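Local coordinates for hydratase ChsH1 (Mycobacterium tuberculosis, PDB 4W78), which catalyses, together with ChsH2, the hydration of a steroid enoyl-CoA with a partly degraded side chain in cholesterol side-chain breakdown, at residues 87-92 / 160-165; 81-86 / 142-147; 27-32 / 45-50; 65-70 / 153-158. All coordinates share one frame; numbering follows the deposited sequence.

Contact 1 (87-92 / 160-165); sequences PIIKLF and WRILKF
Lys164 runs along the helix side of the strand and meets Phe92 and Ile89 with one carbon after another. Lys164 CB lies 4.1 Å from Phe92 CB, and Lys164 CG, the next carbon out, is 4.2 Å from Phe92 CB. Two successive bends (chi2 -77°, chi3 -71°) then fold the chain back over the same helix residues, which is why atoms this far along it still touch. Lys164 CD comes 3.9 Å from Ile89 CD1, while Lys164 CE sits 3.9 Å from Phe92 CB and also borders the Ile89 methyl. Lys164 NZ passes beyond them to a salt bridge with Asp93 OD1, next to Phe92 in the helix, with weak hydrogen bonds to the carbonyls of Tyr97 and Gly99. This is a helix lying on an antiparallel sheet, consistent with the hot-dog fold of the family: the axes of the two short segments come within 9.9 Å at an angle of 28°. Ile89 CD1 also reaches Ile162 CD1 at 4.1 Å, the two side chains crossing at about a right angle. The Phe92 ring leads away from strand 153-165; Phe92 packs on Ile142 of the neighbouring strand 139-150, Val128 of strand 119-134 beyond it, and Ile5 of helix 3-13.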
loop_
_atom_site.group_PDB
_atom_site.type_symbol
_atom_site.label_atom_id
_atom_site.label_comp_id
_atom_site.label_asym_id
_atom_site.label_seq_id
_atom_site.Cartn_x
_atom_site.Cartn_y
_atom_site.Cartn_z
ATOM N N PRO A 87 -16.105 -11.951 19.688
ATOM C CA PRO A 87 -16.934 -12.088 20.887
ATOM C C PRO A 87 -16.355 -11.359 22.100
ATOM O O PRO A 87 -17.125 -10.826 22.904
ATOM C CB PRO A 87 -16.933 -13.596 21.138
ATOM C CG PRO A 87 -16.649 -14.200 19.812
ATOM C CD PRO A 87 -15.818 -13.249 19.053
ATOM N N ILE A 88 -15.031 -11.353 22.230
ATOM C CA ILE A 88 -14.374 -10.694 23.352
ATOM C C ILE A 88 -14.555 -9.185 23.279
ATOM O O ILE A 88 -14.893 -8.545 24.282
ATOM C CB ILE A 88 -12.878 -11.041 23.397
ATOM C CG1 ILE A 88 -12.693 -12.418 24.014
ATOM C CG2 ILE A 88 -12.093 -9.998 24.198
ATOM C CD1 ILE A 88 -13.019 -12.454 25.490
ATOM N N ILE A 89 -14.356 -8.624 22.092
ATOM C CA ILE A 89 -14.544 -7.184 21.909
ATOM C C ILE A 89 -15.989 -6.767 22.197
ATOM O O ILE A 89 -16.225 -5.771 22.878
ATOM C CB ILE A 89 -14.134 -6.714 20.497
ATOM C CG1 ILE A 89 -12.639 -6.944 20.258
ATOM C CG2 ILE A 89 -14.509 -5.237 20.293
ATOM C CD1 ILE A 89 -11.716 -6.298 21.282
ATOM N N LYS A 90 -16.959 -7.534 21.698
ATOM C CA LYS A 90 -18.364 -7.264 21.997
ATOM C C LYS A 90 -18.675 -7.321 23.494
ATOM O O LYS A 90 -19.358 -6.449 24.023
ATOM C CB LYS A 90 -19.274 -8.238 21.237
ATOM C CG LYS A 90 -20.769 -7.998 21.438
ATOM C CD LYS A 90 -21.209 -6.664 20.851
ATOM C CE LYS A 90 -22.713 -6.633 20.583
ATOM N NZ LYS A 90 -23.532 -7.007 21.770
ATOM N N LEU A 91 -18.182 -8.358 24.163
ATOM C CA LEU A 91 -18.363 -8.522 25.598
ATOM C C LEU A 91 -17.921 -7.264 26.343
ATOM O O LEU A 91 -18.684 -6.706 27.130
ATOM C CB LEU A 91 -17.558 -9.729 26.093
ATOM C CG LEU A 91 -17.601 -10.066 27.584
ATOM C CD1 LEU A 91 -19.005 -10.511 27.987
ATOM C CD2 LEU A 91 -16.562 -11.134 27.923
ATOM N N PHE A 92 -16.696 -6.811 26.072
ATOM C CA PHE A 92 -16.146 -5.656 26.796
ATOM C C PHE A 92 -16.737 -4.309 26.394
ATOM O O PHE A 92 -16.918 -3.429 27.244
ATOM C CB PHE A 92 -14.612 -5.654 26.752
ATOM C CG PHE A 92 -14.011 -6.716 27.619
ATOM C CD1 PHE A 92 -14.034 -6.580 28.998
ATOM C CD2 PHE A 92 -13.477 -7.872 27.069
ATOM C CE1 PHE A 92 -13.515 -7.569 29.810
ATOM C CE2 PHE A 92 -12.947 -8.863 27.880
ATOM C CZ PHE A 92 -12.964 -8.712 29.250
ATOM N N TRP A 160 -0.042 -11.536 21.816
ATOM C CA TRP A 160 -0.575 -10.200 21.540
ATOM C C TRP A 160 -1.391 -9.781 22.749
ATOM O O TRP A 160 -2.247 -10.534 23.189
ATOM C CB TRP A 160 -1.518 -10.299 20.334
ATOM C CG TRP A 160 -1.977 -8.996 19.791
ATOM C CD1 TRP A 160 -3.189 -8.383 19.962
ATOM C CD2 TRP A 160 -1.212 -8.151 18.964
ATOM N NE1 TRP A 160 -3.204 -7.180 19.286
ATOM C CE2 TRP A 160 -1.995 -7.023 18.658
ATOM C CE3 TRP A 160 0.073 -8.245 18.445
ATOM C CZ2 TRP A 160 -1.521 -5.995 17.852
ATOM C CZ3 TRP A 160 0.526 -7.291 17.676
ATOM C CH2 TRP A 160 -0.248 -6.145 17.367
ATOM N N ARG A 161 -1.146 -8.595 23.292
ATOM C CA ARG A 161 -1.889 -8.152 24.464
ATOM C C ARG A 161 -2.512 -6.790 24.225
ATOM O O ARG A 161 -1.844 -5.857 23.771
ATOM C CB ARG A 161 -0.980 -8.109 25.685
ATOM C CG ARG A 161 -1.646 -7.770 27.004
ATOM C CD ARG A 161 -0.543 -7.800 28.077
ATOM N NE ARG A 161 -0.981 -7.499 29.434
ATOM C CZ ARG A 161 -0.487 -6.506 30.173
ATOM N NH1 ARG A 161 0.453 -5.704 29.683
ATOM N NH2 ARG A 161 -0.932 -6.311 31.404
ATOM N N ILE A 162 -3.801 -6.686 24.527
ATOM C CA ILE A 162 -4.496 -5.415 24.423
ATOM C C ILE A 162 -5.162 -5.072 25.738
ATOM O O ILE A 162 -5.362 -5.936 26.603
ATOM C CB ILE A 162 -5.573 -5.424 23.313
ATOM C CG1 ILE A 162 -6.718 -6.374 23.679
ATOM C CG2 ILE A 162 -4.959 -5.794 21.975
ATOM C CD1 ILE A 162 -7.930 -6.305 22.730
ATOM N N LEU A 163 -5.498 -3.794 25.879
ATOM C CA LEU A 163 -6.237 -3.292 27.022
ATOM C C LEU A 163 -7.551 -2.704 26.527
ATOM O O LEU A 163 -7.551 -1.814 25.669
ATOM C CB LEU A 163 -5.418 -2.206 27.727
ATOM C CG LEU A 163 -6.148 -1.412 28.806
ATOM C CD1 LEU A 163 -6.525 -2.284 30.004
ATOM C CD2 LEU A 163 -5.283 -0.226 29.233
ATOM N N LYS A 164 -8.665 -3.223 27.026
ATOM C CA LYS A 164 -9.968 -2.599 26.797
ATOM C C LYS A 164 -10.313 -1.795 28.034
ATOM O O LYS A 164 -10.335 -2.328 29.145
ATOM C CB LYS A 164 -11.049 -3.656 26.561
ATOM C CG LYS A 164 -10.875 -4.440 25.276
ATOM C CD LYS A 164 -11.308 -3.617 24.082
ATOM C CE LYS A 164 -12.817 -3.449 24.063
ATOM N NZ LYS A 164 -13.198 -2.269 23.234
ATOM N N PHE A 165 -10.593 -0.507 27.857
ATOM C CA PHE A 165 -10.710 0.375 29.006
ATOM C C PHE A 165 -11.910 1.303 28.887
ATOM O O PHE A 165 -12.426 1.522 27.790
ATOM C CB PHE A 165 -9.413 1.191 29.187
ATOM C CG PHE A 165 -9.095 2.107 28.029
ATOM C CD1 PHE A 165 -8.359 1.659 26.947
ATOM C CD2 PHE A 165 -9.526 3.429 28.035
ATOM C CE1 PHE A 165 -8.066 2.499 25.887
ATOM C CE2 PHE A 165 -9.239 4.269 26.977
ATOM C CZ PHE A 165 -8.509 3.814 25.908
#

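Contact 2 (81-86 / 142-147); sequences KDDPLG and INQHIV
With chi1 at -74°, Gln144 turns its CG beside its own backbone N, and an extended chi2 of -178° carries the amide straight off the strand to Leu85, whose side chain it crosses at about a right angle. The two ends of the amide meet different things. Gln144 OE1 rests among the leucine methyls, 3.4 Å from Leu85 CD2 and 3.7 Å from Leu85 CD1. Gln144 NE2 passes 4.0 Å from Leu85 CB and donates to a water at 2.6 Å, measured from Gln144 NE2 to the water oxygen. That water in turn donates to Asp83 OD1, also at 2.6 Å, and so bridges two side chains whose own nearest atoms, Asp83 OD1 and Gln144 NE2, are 4.3 Å apart. The arrangement sits where a loop turns into helix 85-94, packed against a face of the antiparallel sheet, consistent with the helix-on-sheet layering of the hot-dog family. Asp83 OD1 supplies a capping bond there, accepting from Leu85 N at 3.1 Å, with the N-H coming from above the carboxylate plane (67° out of it). Two donors thus hold OD1, the capping N-H and the bridging water, while OD2 pairs with Arg79 in a salt bridge that probably steadies the carboxylate in this buried position. Pro84 CG lies beside the amide, 4.4 Å from Gln144 NE2, and Ala123 of strand 119-134 packs on Gln144.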
loop_
_atom_site.group_PDB
_atom_site.type_symbol
_atom_site.label_atom_id
_atom_site.label_comp_id
_atom_site.label_asym_id
_atom_site.label_seq_id
_atom_site.Cartn_x
_atom_site.Cartn_y
_atom_site.Cartn_z
ATOM N N LYS A 81 -15.885 -16.368 11.490
ATOM C CA LYS A 81 -16.902 -16.576 12.511
ATOM C C LYS A 81 -16.373 -17.316 13.728
ATOM O O LYS A 81 -17.055 -17.399 14.745
ATOM C CB LYS A 81 -18.101 -17.336 11.921
ATOM C CG LYS A 81 -18.770 -16.621 10.757
ATOM C CD LYS A 81 -20.021 -17.349 10.283
ATOM C CE LYS A 81 -19.681 -18.610 9.536
ATOM N NZ LYS A 81 -18.931 -18.282 8.301
ATOM N N ASP A 82 -15.164 -17.855 13.638
ATOM C CA ASP A 82 -14.585 -18.543 14.789
ATOM C C ASP A 82 -13.427 -17.832 15.460
ATOM O O ASP A 82 -12.744 -18.418 16.299
ATOM C CB ASP A 82 -14.181 -19.959 14.433
ATOM C CG ASP A 82 -13.137 -20.044 13.354
ATOM O OD1 ASP A 82 -12.720 -19.013 12.792
ATOM O OD2 ASP A 82 -12.748 -21.202 13.070
ATOM N N ASP A 83 -13.209 -16.583 15.086
ATOM C CA ASP A 83 -12.164 -15.769 15.681
ATOM C C ASP A 83 -12.638 -15.398 17.087
ATOM O O ASP A 83 -13.717 -14.836 17.257
ATOM C CB ASP A 83 -11.974 -14.532 14.809
ATOM C CG ASP A 83 -10.932 -13.575 15.346
ATOM O OD1 ASP A 83 -10.257 -13.891 16.346
ATOM O OD2 ASP A 83 -10.785 -12.495 14.741
ATOM N N PRO A 84 -11.849 -15.738 18.112
ATOM C CA PRO A 84 -12.342 -15.456 19.463
ATOM C C PRO A 84 -12.336 -13.970 19.815
ATOM O O PRO A 84 -12.960 -13.615 20.812
ATOM C CB PRO A 84 -11.359 -16.227 20.361
ATOM C CG PRO A 84 -10.111 -16.321 19.543
ATOM C CD PRO A 84 -10.597 -16.507 18.126
ATOM N N LEU A 85 -11.667 -13.137 19.021
ATOM C CA LEU A 85 -11.538 -11.716 19.354
ATOM C C LEU A 85 -12.855 -10.967 19.177
ATOM O O LEU A 85 -13.180 -10.098 19.969
ATOM C CB LEU A 85 -10.418 -11.052 18.553
ATOM C CG LEU A 85 -10.018 -9.632 18.978
ATOM C CD1 LEU A 85 -9.785 -9.544 20.486
ATOM C CD2 LEU A 85 -8.770 -9.213 18.232
ATOM N N GLY A 86 -13.607 -11.318 18.141
ATOM C CA GLY A 86 -14.926 -10.733 17.926
ATOM C C GLY A 86 -15.823 -10.752 19.151
ATOM O O GLY A 86 -16.279 -9.702 19.608
ATOM N N ILE A 142 -6.373 -8.371 27.701
ATOM C CA ILE A 142 -6.731 -9.568 26.936
ATOM C C ILE A 142 -5.516 -10.024 26.138
ATOM O O ILE A 142 -4.972 -9.265 25.329
ATOM C CB ILE A 142 -7.873 -9.270 25.965
ATOM C CG1 ILE A 142 -9.138 -8.918 26.745
ATOM C CG2 ILE A 142 -8.136 -10.475 25.062
ATOM C CD1 ILE A 142 -9.780 -7.641 26.283
ATOM N N ASN A 143 -5.076 -11.255 26.391
ATOM C CA ASN A 143 -3.991 -11.880 25.645
ATOM C C ASN A 143 -4.490 -12.863 24.609
ATOM O O ASN A 143 -5.513 -13.543 24.818
ATOM C CB ASN A 143 -3.064 -12.626 26.600
ATOM C CG ASN A 143 -2.339 -11.693 27.546
ATOM O OD1 ASN A 143 -1.236 -11.239 27.257
ATOM N ND2 ASN A 143 -2.968 -11.385 28.668
ATOM N N GLN A 144 -3.781 -12.936 23.494
ATOM C CA GLN A 144 -4.051 -13.951 22.467
ATOM C C GLN A 144 -2.763 -14.643 22.075
ATOM O O GLN A 144 -1.703 -14.001 22.029
ATOM C CB GLN A 144 -4.649 -13.309 21.225
ATOM C CG GLN A 144 -6.091 -12.862 21.342
ATOM C CD GLN A 144 -6.577 -12.286 20.028
ATOM O OE1 GLN A 144 -6.452 -11.085 19.778
ATOM N NE2 GLN A 144 -7.098 -13.145 19.166
ATOM N N HIS A 145 -2.833 -15.943 21.787
ATOM C CA HIS A 145 -1.711 -16.664 21.200
ATOM C C HIS A 145 -2.055 -16.967 19.746
ATOM O O HIS A 145 -3.030 -17.674 19.455
ATOM C CB HIS A 145 -1.408 -17.962 21.950
ATOM C CG HIS A 145 -0.152 -18.652 21.491
ATOM N ND1 HIS A 145 0.037 -20.007 21.612
ATOM C CD2 HIS A 145 0.975 -18.180 20.910
ATOM C CE1 HIS A 145 1.218 -20.350 21.139
ATOM N NE2 HIS A 145 1.812 -19.257 20.711
ATOM N N ILE A 146 -1.278 -16.391 18.848
ATOM C CA ILE A 146 -1.453 -16.561 17.410
ATOM C C ILE A 146 -0.374 -17.501 16.925
ATOM O O ILE A 146 0.789 -17.373 17.324
ATOM C CB ILE A 146 -1.210 -15.216 16.712
ATOM C CG1 ILE A 146 -2.100 -14.112 17.286
ATOM C CG2 ILE A 146 -1.285 -15.345 15.183
ATOM C CD1 ILE A 146 -3.502 -14.474 17.475
ATOM N N VAL A 147 -0.741 -18.440 16.060
ATOM C CA VAL A 147 0.241 -19.333 15.453
ATOM C C VAL A 147 0.092 -19.304 13.931
ATOM O O VAL A 147 -1.027 -19.368 13.411
ATOM C CB VAL A 147 0.108 -20.775 15.975
ATOM C CG1 VAL A 147 1.121 -21.689 15.316
ATOM C CG2 VAL A 147 0.268 -20.816 17.510
HETATM O O HOH W 1 -7.858 -12.863 16.747
#

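Contact 3 (27-32 / 45-50); sequences VNQPMI and IYVDDA
Gln29 reaches over to the backbone of Tyr46 with its amide nitrogen. Its CG stands anti to its N, and a bend at chi2 of 67° then swings the amide round so that Gln29 NE2 lies 2.9 Å from Tyr46 O. The bond is nearly straight, 171° at the hydrogen, and flat at both ends: the donor lies in the carbonyl plane of Tyr46, and the acceptor lies in the amide plane of Gln29. NE2 donates as well to Asn33 OD1, one turn further along helix 29-39. Next to the polar pair, Ile32 uses its CG2 branch: chi1 of -67° keeps CG1 beside the backbone N and sets CG2 anti to that N, facing the other segment. Ile32 CG2 is 3.5 Å from Tyr46 O and 4.0 Å from Tyr46 CB, and the two side chains cross at about a right angle. The end of the Tyr46 side chain leads away; Tyr46 also touches Val36 and Gln60 of the ChsH2 chain. Val47 CG1 lies 4.1 Å from Gln29 NE2. At the helix start Asn28 is the N-cap, its OD1 accepting from Met31 N at 2.9 Å, and Pro30 of the second copy of this protein packs on Asn28. A backbone carbonyl of the 3-10 turn is thus held by a donor that Asn33 also holds, and the two bonds together would fix the orientation of the Gln29 amide.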
loop_
_atom_site.group_PDB
_atom_site.type_symbol
_atom_site.label_atom_id
_atom_site.label_comp_id
_atom_site.label_asym_id
_atom_site.label_seq_id
_atom_site.Cartn_x
_atom_site.Cartn_y
_atom_site.Cartn_z
ATOM N N VAL A 27 3.629 -16.040 0.318
ATOM C CA VAL A 27 4.778 -15.138 0.451
ATOM C C VAL A 27 5.245 -14.813 -0.960
ATOM O O VAL A 27 5.322 -15.707 -1.822
ATOM C CB VAL A 27 5.900 -15.829 1.242
ATOM C CG1 VAL A 27 7.169 -14.956 1.285
ATOM C CG2 VAL A 27 5.405 -16.170 2.658
ATOM N N ASN A 28 5.512 -13.538 -1.233
ATOM C CA ASN A 28 5.799 -13.148 -2.610
ATOM C C ASN A 28 6.713 -11.939 -2.702
ATOM O O ASN A 28 6.674 -11.057 -1.839
ATOM C CB ASN A 28 4.495 -12.891 -3.381
ATOM C CG ASN A 28 3.736 -11.711 -2.859
ATOM O OD1 ASN A 28 3.957 -10.580 -3.293
ATOM N ND2 ASN A 28 2.810 -11.962 -1.936
ATOM N N GLN A 29 7.531 -11.925 -3.747
ATOM C CA GLN A 29 8.507 -10.862 -3.952
ATOM C C GLN A 29 7.907 -9.444 -4.093
ATOM O O GLN A 29 8.468 -8.509 -3.526
ATOM C CB GLN A 29 9.448 -11.185 -5.123
ATOM C CG GLN A 29 10.693 -10.297 -5.115
ATOM C CD GLN A 29 11.578 -10.597 -3.917
ATOM O OE1 GLN A 29 11.836 -11.767 -3.628
ATOM N NE2 GLN A 29 12.039 -9.553 -3.210
ATOM N N PRO A 30 6.794 -9.271 -4.845
ATOM C CA PRO A 30 6.260 -7.909 -4.979
ATOM C C PRO A 30 5.912 -7.282 -3.636
ATOM O O PRO A 30 6.235 -6.106 -3.416
ATOM C CB PRO A 30 5.014 -8.099 -5.866
ATOM C CG PRO A 30 5.385 -9.294 -6.719
ATOM C CD PRO A 30 6.096 -10.216 -5.746
ATOM N N MET A 31 5.311 -8.052 -2.737
ATOM C CA MET A 31 4.999 -7.518 -1.409
ATOM C C MET A 31 6.224 -7.360 -0.506
ATOM O O MET A 31 6.276 -6.420 0.266
ATOM C CB MET A 31 3.920 -8.352 -0.736
ATOM C CG MET A 31 2.592 -8.148 -1.390
ATOM S SD MET A 31 1.256 -9.125 -0.702
ATOM C CE MET A 31 1.452 -8.805 1.052
ATOM N N ILE A 32 7.213 -8.242 -0.620
ATOM C CA ILE A 32 8.478 -8.042 0.063
ATOM C C ILE A 32 9.092 -6.733 -0.419
ATOM O O ILE A 32 9.573 -5.930 0.400
ATOM C CB ILE A 32 9.457 -9.196 -0.205
ATOM C CG1 ILE A 32 8.939 -10.488 0.453
ATOM C CG2 ILE A 32 10.866 -8.836 0.296
ATOM C CD1 ILE A 32 9.760 -11.706 0.080
ATOM N N ILE A 45 19.426 -9.974 1.614
ATOM C CA ILE A 45 18.857 -11.313 1.563
ATOM C C ILE A 45 17.374 -11.310 1.183
ATOM O O ILE A 45 16.835 -12.350 0.820
ATOM C CB ILE A 45 19.049 -12.091 2.878
ATOM C CG1 ILE A 45 18.122 -11.552 3.977
ATOM C CG2 ILE A 45 20.527 -12.065 3.311
ATOM C CD1 ILE A 45 18.260 -12.312 5.303
ATOM N N TYR A 46 16.724 -10.144 1.253
ATOM C CA TYR A 46 15.299 -10.061 0.919
ATOM C C TYR A 46 15.071 -9.797 -0.563
ATOM O O TYR A 46 13.927 -9.868 -1.042
ATOM C CB TYR A 46 14.624 -8.956 1.736
ATOM C CG TYR A 46 14.796 -9.071 3.241
ATOM C CD1 TYR A 46 14.761 -10.306 3.881
ATOM C CD2 TYR A 46 15.000 -7.937 4.017
ATOM C CE1 TYR A 46 14.936 -10.408 5.262
ATOM C CE2 TYR A 46 15.155 -8.024 5.392
ATOM C CZ TYR A 46 15.124 -9.259 6.008
ATOM O OH TYR A 46 15.292 -9.343 7.379
ATOM N N VAL A 47 16.146 -9.495 -1.291
ATOM C CA VAL A 47 16.025 -9.059 -2.682
ATOM C C VAL A 47 17.048 -9.668 -3.642
ATOM O O VAL A 47 16.958 -9.440 -4.845
ATOM C CB VAL A 47 16.123 -7.516 -2.799
ATOM C CG1 VAL A 47 14.942 -6.844 -2.081
ATOM C CG2 VAL A 47 17.437 -7.020 -2.217
ATOM N N ASP A 48 18.018 -10.417 -3.121
ATOM C CA ASP A 48 19.139 -10.926 -3.933
ATOM C C ASP A 48 19.402 -12.382 -3.555
ATOM O O ASP A 48 19.829 -12.663 -2.434
ATOM C CB ASP A 48 20.384 -10.034 -3.715
ATOM C CG ASP A 48 21.682 -10.594 -4.343
ATOM O OD1 ASP A 48 21.681 -11.623 -5.048
ATOM O OD2 ASP A 48 22.733 -9.964 -4.125
ATOM N N ASP A 49 19.133 -13.295 -4.491
ATOM C CA ASP A 49 19.329 -14.734 -4.279
ATOM C C ASP A 49 20.763 -15.068 -3.861
ATOM O O ASP A 49 20.969 -15.856 -2.950
ATOM C CB ASP A 49 18.986 -15.545 -5.543
ATOM C CG ASP A 49 17.486 -15.791 -5.718
ATOM O OD1 ASP A 49 16.733 -15.818 -4.723
ATOM O OD2 ASP A 49 17.059 -15.985 -6.877
ATOM N N ALA A 50 21.746 -14.481 -4.540
ATOM C CA ALA A 50 23.143 -14.760 -4.216
ATOM C C ALA A 50 23.483 -14.336 -2.790
ATOM O O ALA A 50 24.155 -15.068 -2.067
ATOM C CB ALA A 50 24.076 -14.091 -5.214
#

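Contact 4 (65-70 / 153-158); sequences AMIQVW and EDVAEM
Gln68 OE1 is approached by several groups at once: Met158 SD lies 3.5 Å and Met158 CE 3.8 Å from it. Further along the strand, Trp160 CZ3 comes within 4.0 Å of Gln68 OE1. None of these is a hydrogen bond. The extended glutamine, its CG anti to the backbone N (chi1 -167°), crosses the methionine at about a right angle, and the bend at Met158 chi3 (72°) brings Met158 CE within 4.0 Å of Gln68 CD. Ile67 supplies the apolar half, with Ile67 CG1 3.7 Å from Ala156 CB and Ile67 CD1 4.5 Å from Val155 CG2. Val155 and Ala156 form a classic beta bulge opposite Trp148, and both point their CB towards the helical turn. Polar ties from this turn run to the ChsH2 chain, where Arg28 takes the Val69 carbonyl and Gln60 takes the Ala65 N-H. Across the contact itself the chemistry implies van der Waals packing by shape rather than by directed bonds, at the amide oxygen as well as at Ile67.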
loop_
_atom_site.group_PDB
_atom_site.type_symbol
_atom_site.label_atom_id
_atom_site.label_comp_id
_atom_site.label_asym_id
_atom_site.label_seq_id
_atom_site.Cartn_x
_atom_site.Cartn_y
_atom_site.Cartn_z
ATOM N N ALA A 65 9.781 -10.167 10.195
ATOM C CA ALA A 65 8.793 -9.212 10.698
ATOM C C ALA A 65 7.608 -8.992 9.755
ATOM O O ALA A 65 6.673 -8.288 10.110
ATOM C CB ALA A 65 9.458 -7.872 11.018
ATOM N N MET A 66 7.657 -9.572 8.554
ATOM C CA MET A 66 6.482 -9.574 7.671
ATOM C C MET A 66 5.440 -10.648 7.980
ATOM O O MET A 66 4.402 -10.692 7.310
ATOM C CB MET A 66 6.893 -9.708 6.193
ATOM C CG MET A 66 7.462 -8.434 5.596
ATOM S SD MET A 66 7.583 -8.540 3.795
ATOM C CE MET A 66 5.877 -8.265 3.311
ATOM N N ILE A 67 5.660 -11.496 8.987
ATOM C CA ILE A 67 4.755 -12.639 9.191
ATOM C C ILE A 67 3.285 -12.226 9.311
ATOM O O ILE A 67 2.428 -12.818 8.666
ATOM C CB ILE A 67 5.181 -13.570 10.353
ATOM C CG1 ILE A 67 4.317 -14.841 10.370
ATOM C CG2 ILE A 67 5.100 -12.860 11.711
ATOM C CD1 ILE A 67 4.572 -15.750 9.184
ATOM N N GLN A 68 3.010 -11.167 10.065
ATOM C CA GLN A 68 1.633 -10.736 10.260
ATOM C C GLN A 68 1.062 -10.069 9.010
ATOM O O GLN A 68 -0.155 -10.027 8.820
ATOM C CB GLN A 68 1.576 -9.790 11.461
ATOM C CG GLN A 68 0.206 -9.489 11.999
ATOM C CD GLN A 68 0.275 -8.764 13.343
ATOM O OE1 GLN A 68 1.302 -8.752 13.998
ATOM N NE2 GLN A 68 -0.821 -8.144 13.735
ATOM N N VAL A 69 1.932 -9.540 8.146
ATOM C CA VAL A 69 1.470 -8.885 6.927
ATOM C C VAL A 69 0.727 -9.856 6.010
ATOM O O VAL A 69 -0.307 -9.515 5.432
ATOM C CB VAL A 69 2.662 -8.242 6.170
ATOM C CG1 VAL A 69 2.202 -7.562 4.907
ATOM C CG2 VAL A 69 3.359 -7.246 7.089
ATOM N N TRP A 70 1.239 -11.080 5.908
ATOM C CA TRP A 70 0.665 -12.021 4.954
ATOM C C TRP A 70 -0.794 -12.290 5.245
ATOM O O TRP A 70 -1.596 -12.464 4.310
ATOM C CB TRP A 70 1.456 -13.336 4.943
ATOM C CG TRP A 70 2.910 -13.112 4.691
ATOM C CD1 TRP A 70 3.935 -13.388 5.545
ATOM C CD2 TRP A 70 3.504 -12.512 3.531
ATOM N NE1 TRP A 70 5.134 -13.008 4.986
ATOM C CE2 TRP A 70 4.897 -12.475 3.750
ATOM C CE3 TRP A 70 2.995 -12.011 2.325
ATOM C CZ2 TRP A 70 5.783 -11.946 2.819
ATOM C CZ3 TRP A 70 3.878 -11.482 1.399
ATOM C CH2 TRP A 70 5.260 -11.462 1.653
ATOM N N GLU A 153 3.141 -27.267 9.503
ATOM C CA GLU A 153 4.379 -26.886 10.176
ATOM C C GLU A 153 4.244 -25.510 10.809
ATOM O O GLU A 153 3.981 -24.532 10.111
ATOM C CB GLU A 153 5.538 -26.867 9.173
ATOM C CG GLU A 153 6.864 -26.348 9.743
ATOM C CD GLU A 153 7.870 -25.975 8.665
ATOM O OE1 GLU A 153 7.516 -26.023 7.466
ATOM O OE2 GLU A 153 9.019 -25.633 9.018
ATOM N N ASP A 154 4.454 -25.416 12.121
ATOM C CA ASP A 154 4.448 -24.110 12.776
ATOM C C ASP A 154 5.682 -23.333 12.342
ATOM O O ASP A 154 6.809 -23.832 12.457
ATOM C CB ASP A 154 4.464 -24.243 14.302
ATOM C CG ASP A 154 3.179 -24.815 14.867
ATOM O OD1 ASP A 154 2.233 -25.097 14.105
ATOM O OD2 ASP A 154 3.117 -24.975 16.105
ATOM N N VAL A 155 5.481 -22.115 11.852
ATOM C CA VAL A 155 6.613 -21.309 11.380
ATOM C C VAL A 155 6.827 -20.027 12.181
ATOM O O VAL A 155 7.903 -19.442 12.132
ATOM C CB VAL A 155 6.511 -20.957 9.880
ATOM C CG1 VAL A 155 6.560 -22.234 9.029
ATOM C CG2 VAL A 155 5.240 -20.164 9.582
ATOM N N ALA A 156 5.804 -19.582 12.899
ATOM C CA ALA A 156 5.931 -18.383 13.730
ATOM C C ALA A 156 4.804 -18.354 14.736
ATOM O O ALA A 156 3.795 -19.039 14.583
ATOM C CB ALA A 156 5.889 -17.118 12.878
ATOM N N GLU A 157 4.963 -17.537 15.770
ATOM C CA GLU A 157 3.897 -17.377 16.739
ATOM C C GLU A 157 3.967 -16.003 17.368
ATOM O O GLU A 157 4.980 -15.305 17.255
ATOM C CB GLU A 157 3.873 -18.497 17.787
ATOM C CG GLU A 157 5.042 -18.649 18.714
ATOM C CD GLU A 157 4.709 -19.670 19.806
ATOM O OE1 GLU A 157 4.739 -19.316 20.996
ATOM O OE2 GLU A 157 4.373 -20.822 19.463
ATOM N N MET A 158 2.867 -15.591 17.975
ATOM C CA MET A 158 2.794 -14.267 18.571
ATOM C C MET A 158 1.957 -14.301 19.827
ATOM O O MET A 158 0.924 -14.961 19.876
ATOM C CB MET A 158 2.183 -13.296 17.569
ATOM C CG MET A 158 1.874 -11.930 18.129
ATOM S SD MET A 158 1.432 -10.795 16.819
ATOM C CE MET A 158 -0.180 -11.363 16.350
#

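Contacts 1, 2 and 4 share one antiparallel sheet: 1 and 4 use strand 153-165, 2 its neighbour 139-150. Ile162 O to Ile142 N (2.9 Å) joins contacts 1 and 2; Ile146 O to Met158 N (2.8 Å) joins 2 and 4. Centres of 1 and 2, which share helix 85-94, are 10 Å apart; contact 4 lies 15 Å from 2. Contact 3, 36 Å from 1, closes before the others open; contact 2 falls between the segments of 4, and 1 alternates with both. Helices 85-94 and 67-70 thus pack on the sheet, with the helix-to-turn contact 3 beyond, joined to 4 through Trp70. ChsH2 touches contacts 3 and 4 and Trp160 of 1; no other chain touches 2.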